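Local coordinates for CRISPR-associated protein CasA/Cse1 (Thermus thermophilus, PDB 4AN8) that serves as a subunit of the Cascade ribonucleoprotein complex, part of the CRISPR adaptive immune system that targets invading viral and plasmid DNA, at residues T195-N198 / L199-L203; T47-P50 / L51-A54. All coordinates share one frame; numbering follows the deposited sequence.

Contact 1: T195-N198 / L199-L203; sequences TGQN and LLETL
The amino-terminal cap of helix 199-206 is built where strand 191-195 ends, with N198 as N-cap residue and E201 as its partner one turn on. The first torsion of N198 (chi1 53°) sets CG between the backbone N and the carbonyl carbon, which brings the amide oxygen back over the first turn. OD1 accepts from E201 N at 2.9 Å, the N-H meeting it almost head-on. E201 CB and CG lie against the same oxygen, the nearer being CG, 3.4 Å from N198 OD1. The two side chains cross at about a right angle, with amide and carboxylate planes 56° apart. From there E201 runs extended back over the loop, and its OE1 takes the N-H of Q197 in a short bond of 2.6 Å. The donor sits above the carboxylate, tilted 38° from its plane. OE1 also touches Q197 CB. T202 makes a second clasp: its OG1 receives G196 N at 2.9 Å, while its own backbone N gives the first helical i to i+4 bond to N198 O. G196 carries no side chain, and its CA approaches E201 CB to 3.9 Å. T195 runs beside T202 in the same direction, with T195 CG2 3.7 Å from T202 OG1. On the buried side, L199 and T202 rest on H57 of helix 50-67, while T195 pairs through its backbone with T342 of strand 342-351. Two loop N-H groups and one helix N-H are thus held by side chains. This is a strand-to-helix turn closed by an asparagine N-cap, in which the N3 glutamate answers to the residue before the cap, not to the cap residue itself as in a classical capping box.

Contact 2: T47-P50 / L51-A54; sequences TPSP and LEEA
T47 swings OG1 opposite its backbone N (chi1 166°), and E52, extended beyond CG, reaches back to meet it. S49 likewise has OG trans to its N (chi1 169°), which lays the hydroxyl over the start of the helix. T47 OG1 donates to E52 OE1 in a very short bond of 2.5 Å, and E52 OE1 also comes within 3.3 Å of T47 CB. The same T47 hydroxyl accepts S49 N at 3.0 Å, closing an ST turn, so one oxygen ties the loop to itself and to the helix. The methyl branch goes elsewhere: T47 CG2 packs on the first turn, 3.7 Å from E53 CB. S49 is the N-cap of helix 50-67, and P50, which has no N-H to be capped, opens the helix. S49 OG accepts E52 N at 3.1 Å in an almost straight bond (176°), whereas the bond from L51 N to S49 OG is weak and strongly bent. Next along the chain, E53 N bonds to S49 O at 3.1 Å and A54 N to P50 O at 3.0 Å, the first rungs of the helix. The carboxylate of E53 turns to other partners, forming salt bridges through OE1 with R360 and through OE2 with R344. E52 OE2 has a long, weak ion pair with R159. The ring of P50 packs on L346 and I358 of the strands 342-351 and 354-364, while L51 touches I358 of that second strand as well as V163 and F167 of helix 154-167.

Both contacts cap helix starts, contact 2 for helix 50-67 and contact 1 for helix 199-206. Their centres lie about 16 Å apart and their nearest atoms about 5 Å, without touching. Helix 50-67 connects them: it begins in contact 2, and one turn further H57, whose ND1 bonds to E53 O, packs on L199 and T202 of contact 1. Strand 342-351 is a second bridge, since R344 pairs with E53 and also touches T195. Strand 191-195 is a third, with L193 touching the E53 side chain and its carbonyl bonded to T195 OG1. A bound acetate, probably from the crystallisation liquor, lies about 4 Å from the L51 side chain in contact 2.

Contact 1: T195-N198 / L199-L203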
ATOM      1  N   THR A 195      -9.289   7.756   0.056  1.00 25.72           N
ATOM      2  CA  THR A 195     -10.464   7.109  -0.487  1.00 25.72           C
ATOM      3  C   THR A 195     -11.689   7.957  -0.196  1.00 25.72           C
ATOM      4  O   THR A 195     -11.834   8.492   0.914  1.00 25.72           O
ATOM      5  CB  THR A 195     -10.605   5.690   0.101  1.00 38.34           C
ATOM      6  OG1 THR A 195      -9.654   4.825  -0.538  1.00 38.34           O
ATOM      7  CG2 THR A 195     -11.972   5.138  -0.114  1.00 38.34           C
ATOM      8  N   GLY A 196     -12.542   8.117  -1.206  1.00 22.78           N
ATOM      9  CA  GLY A 196     -13.743   8.915  -1.056  1.00 22.78           C
ATOM     10  C   GLY A 196     -14.958   8.024  -1.010  1.00 22.78           C
ATOM     11  O   GLY A 196     -14.843   6.847  -0.657  1.00 22.78           O
ATOM     12  N   GLN A 197     -16.111   8.548  -1.407  1.00 24.68           N
ATOM     13  CA  GLN A 197     -17.361   7.793  -1.266  1.00 24.68           C
ATOM     14  C   GLN A 197     -17.748   7.070  -2.549  1.00 24.68           C
ATOM     15  O   GLN A 197     -18.649   6.241  -2.559  1.00 24.68           O
ATOM     16  CB  GLN A 197     -18.501   8.690  -0.787  1.00 68.73           C
ATOM     17  CG  GLN A 197     -18.363   9.110   0.661  1.00 68.73           C
ATOM     18  CD  GLN A 197     -19.692   9.145   1.390  1.00 68.73           C
ATOM     19  OE1 GLN A 197     -20.411  10.146   1.340  1.00 68.73           O
ATOM     20  NE2 GLN A 197     -20.029   8.045   2.066  1.00 68.73           N
ATOM     21  N   ASN A 198     -17.075   7.410  -3.642  1.00 20.21           N
ATOM     22  CA  ASN A 198     -17.198   6.630  -4.858  1.00 20.21           C
ATOM     23  C   ASN A 198     -15.853   6.616  -5.545  1.00 20.21           C
ATOM     24  O   ASN A 198     -14.921   7.288  -5.110  1.00 20.21           O
ATOM     25  CB  ASN A 198     -18.300   7.175  -5.777  1.00 25.36           C
ATOM     26  CG  ASN A 198     -18.142   8.649  -6.072  1.00 25.36           C
ATOM     27  OD1 ASN A 198     -17.095   9.100  -6.522  1.00 25.36           O
ATOM     28  ND2 ASN A 198     -19.188   9.411  -5.819  1.00 25.36           N
ATOM     29  N   LEU A 199     -15.766   5.844  -6.615  1.00 18.00           N
ATOM     30  CA  LEU A 199     -14.528   5.671  -7.339  1.00 18.00           C
ATOM     31  C   LEU A 199     -14.059   6.988  -7.945  1.00 18.00           C
ATOM     32  O   LEU A 199     -12.852   7.247  -8.011  1.00 18.00           O
ATOM     33  CB  LEU A 199     -14.701   4.595  -8.431  1.00 14.28           C
ATOM     34  CG  LEU A 199     -13.415   4.279  -9.226  1.00 14.28           C
ATOM     35  CD1 LEU A 199     -12.232   3.889  -8.279  1.00 14.28           C
ATOM     36  CD2 LEU A 199     -13.659   3.202 -10.308  1.00 14.28           C
ATOM     37  N   LEU A 200     -14.988   7.821  -8.409  1.00 19.55           N
ATOM     38  CA  LEU A 200     -14.578   9.129  -8.915  1.00 19.55           C
ATOM     39  C   LEU A 200     -13.829   9.908  -7.851  1.00 19.55           C
ATOM     40  O   LEU A 200     -12.746  10.435  -8.113  1.00 19.55           O
ATOM     41  CB  LEU A 200     -15.767   9.967  -9.400  1.00 23.38           C
ATOM     42  CG  LEU A 200     -15.412  11.404  -9.779  1.00 23.38           C
ATOM     43  CD1 LEU A 200     -14.588  11.396 -11.023  1.00 23.38           C
ATOM     44  CD2 LEU A 200     -16.694  12.211 -10.000  1.00 23.38           C
ATOM     45  N   GLU A 201     -14.386   9.980  -6.650  1.00 19.63           N
ATOM     46  CA  GLU A 201     -13.740  10.749  -5.588  1.00 19.63           C
ATOM     47  C   GLU A 201     -12.359  10.173  -5.281  1.00 19.63           C
ATOM     48  O   GLU A 201     -11.374  10.915  -5.132  1.00 19.63           O
ATOM     49  CB  GLU A 201     -14.599  10.787  -4.321  1.00 29.54           C
ATOM     50  CG  GLU A 201     -15.918  11.524  -4.519  1.00 29.54           C
ATOM     51  CD  GLU A 201     -16.801  11.607  -3.257  1.00 29.54           C
ATOM     52  OE1 GLU A 201     -16.477  11.024  -2.200  1.00 29.54           O
ATOM     53  OE2 GLU A 201     -17.848  12.269  -3.338  1.00 29.54           O
ATOM     54  N   THR A 202     -12.299   8.844  -5.207  1.00 21.14           N
ATOM     55  CA  THR A 202     -11.054   8.181  -4.867  1.00 21.14           C
ATOM     56  C   THR A 202      -9.973   8.502  -5.908  1.00 21.14           C
ATOM     57  O   THR A 202      -8.901   8.981  -5.547  1.00 21.14           O
ATOM     58  CB  THR A 202     -11.245   6.671  -4.674  1.00 17.82           C
ATOM     59  OG1 THR A 202     -12.102   6.466  -3.548  1.00 17.82           O
ATOM     60  CG2 THR A 202      -9.888   5.977  -4.418  1.00 17.82           C
ATOM     61  N   LEU A 203     -10.263   8.278  -7.183  1.00 22.00           N
ATOM     62  CA  LEU A 203      -9.331   8.705  -8.229  1.00 22.00           C
ATOM     63  C   LEU A 203      -8.933  10.178  -8.079  1.00 22.00           C
ATOM     64  O   LEU A 203      -7.752  10.507  -8.127  1.00 22.00           O
ATOM     65  CB  LEU A 203      -9.902   8.438  -9.632  1.00 18.18           C
ATOM     66  CG  LEU A 203     -10.040   6.944  -9.935  1.00 18.18           C
ATOM     67  CD1 LEU A 203     -10.636   6.698 -11.298  1.00 18.18           C
ATOM     68  CD2 LEU A 203      -8.691   6.184  -9.784  1.00 18.18           C
TER

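Contact 2: T47-P50 / L51-A54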
ATOM      1  N   THR A  47     -11.937  -5.805  -4.052  1.00 22.81           N
ATOM      2  CA  THR A  47     -11.226  -7.052  -4.184  1.00 22.81           C
ATOM      3  C   THR A  47     -10.741  -7.499  -2.815  1.00 22.81           C
ATOM      4  O   THR A  47     -10.427  -6.667  -1.966  1.00 22.81           O
ATOM      5  CB  THR A  47     -10.019  -6.898  -5.162  1.00 22.54           C
ATOM      6  OG1 THR A  47      -9.154  -8.030  -5.029  1.00 22.54           O
ATOM      7  CG2 THR A  47      -9.232  -5.604  -4.854  1.00 22.54           C
ATOM      8  N   PRO A  48     -10.688  -8.814  -2.584  1.00 25.55           N
ATOM      9  CA  PRO A  48     -10.089  -9.282  -1.333  1.00 25.55           C
ATOM     10  C   PRO A  48      -8.586  -8.991  -1.263  1.00 25.55           C
ATOM     11  O   PRO A  48      -8.051  -8.828  -0.172  1.00 25.55           O
ATOM     12  CB  PRO A  48     -10.349 -10.795  -1.353  1.00 27.06           C
ATOM     13  CG  PRO A  48     -10.562 -11.136  -2.778  1.00 27.06           C
ATOM     14  CD  PRO A  48     -11.194  -9.917  -3.416  1.00 27.06           C
ATOM     15  N   SER A  49      -7.918  -8.915  -2.409  1.00 18.33           N
ATOM     16  CA  SER A  49      -6.487  -8.610  -2.437  1.00 18.33           C
ATOM     17  C   SER A  49      -6.113  -7.131  -2.399  1.00 18.33           C
ATOM     18  O   SER A  49      -6.409  -6.376  -3.330  1.00 18.33           O
ATOM     19  CB  SER A  49      -5.859  -9.173  -3.693  1.00 18.23           C
ATOM     20  OG  SER A  49      -4.571  -8.640  -3.773  1.00 18.23           O
ATOM     21  N   PRO A  50      -5.403  -6.718  -1.348  1.00 19.34           N
ATOM     22  CA  PRO A  50      -4.956  -5.320  -1.277  1.00 19.34           C
ATOM     23  C   PRO A  50      -3.949  -4.954  -2.388  1.00 19.34           C
ATOM     24  O   PRO A  50      -3.849  -3.770  -2.750  1.00 19.34           O
ATOM     25  CB  PRO A  50      -4.304  -5.218   0.112  1.00 18.60           C
ATOM     26  CG  PRO A  50      -4.860  -6.437   0.905  1.00 18.60           C
ATOM     27  CD  PRO A  50      -5.069  -7.498  -0.140  1.00 18.60           C
ATOM     28  N   LEU A  51      -3.211  -5.937  -2.910  1.00 18.57           N
ATOM     29  CA  LEU A  51      -2.283  -5.679  -4.006  1.00 18.57           C
ATOM     30  C   LEU A  51      -3.079  -5.395  -5.281  1.00 18.57           C
ATOM     31  O   LEU A  51      -2.749  -4.487  -6.029  1.00 18.57           O
ATOM     32  CB  LEU A  51      -1.324  -6.861  -4.219  1.00 16.83           C
ATOM     33  CG  LEU A  51      -0.536  -7.337  -2.980  1.00 16.83           C
ATOM     34  CD1 LEU A  51       0.543  -8.349  -3.395  1.00 16.83           C
ATOM     35  CD2 LEU A  51       0.065  -6.162  -2.159  1.00 16.83           C
ATOM     36  N   GLU A  52      -4.118  -6.183  -5.524  1.00 20.61           N
ATOM     37  CA  GLU A  52      -5.019  -5.949  -6.647  1.00 20.61           C
ATOM     38  C   GLU A  52      -5.608  -4.556  -6.597  1.00 20.61           C
ATOM     39  O   GLU A  52      -5.601  -3.832  -7.586  1.00 20.61           O
ATOM     40  CB  GLU A  52      -6.158  -6.974  -6.666  1.00 36.50           C
ATOM     41  CG  GLU A  52      -5.924  -8.131  -7.589  1.00 36.50           C
ATOM     42  CD  GLU A  52      -7.109  -9.117  -7.660  1.00 36.50           C
ATOM     43  OE1 GLU A  52      -8.242  -8.777  -7.233  1.00 36.50           O
ATOM     44  OE2 GLU A  52      -6.909 -10.244  -8.147  1.00 36.50           O
ATOM     45  N   GLU A  53      -6.122  -4.177  -5.438  1.00 19.37           N
ATOM     46  CA  GLU A  53      -6.698  -2.853  -5.280  1.00 19.37           C
ATOM     47  C   GLU A  53      -5.660  -1.773  -5.614  1.00 19.37           C
ATOM     48  O   GLU A  53      -5.974  -0.795  -6.300  1.00 19.37           O
ATOM     49  CB  GLU A  53      -7.209  -2.673  -3.852  1.00 28.61           C
ATOM     50  CG  GLU A  53      -7.889  -1.340  -3.563  1.00 28.61           C
ATOM     51  CD  GLU A  53      -8.455  -1.297  -2.130  1.00 28.61           C
ATOM     52  OE1 GLU A  53      -8.415  -2.339  -1.453  1.00 28.61           O
ATOM     53  OE2 GLU A  53      -8.918  -0.231  -1.663  1.00 28.61           O
ATOM     54  N   ALA A  54      -4.439  -1.935  -5.104  1.00 15.16           N
ATOM     55  CA  ALA A  54      -3.401  -0.917  -5.287  1.00 15.16           C
ATOM     56  C   ALA A  54      -3.099  -0.706  -6.766  1.00 15.16           C
ATOM     57  O   ALA A  54      -3.149   0.422  -7.254  1.00 15.16           O
ATOM     58  CB  ALA A  54      -2.134  -1.293  -4.554  1.00 17.53           C
TER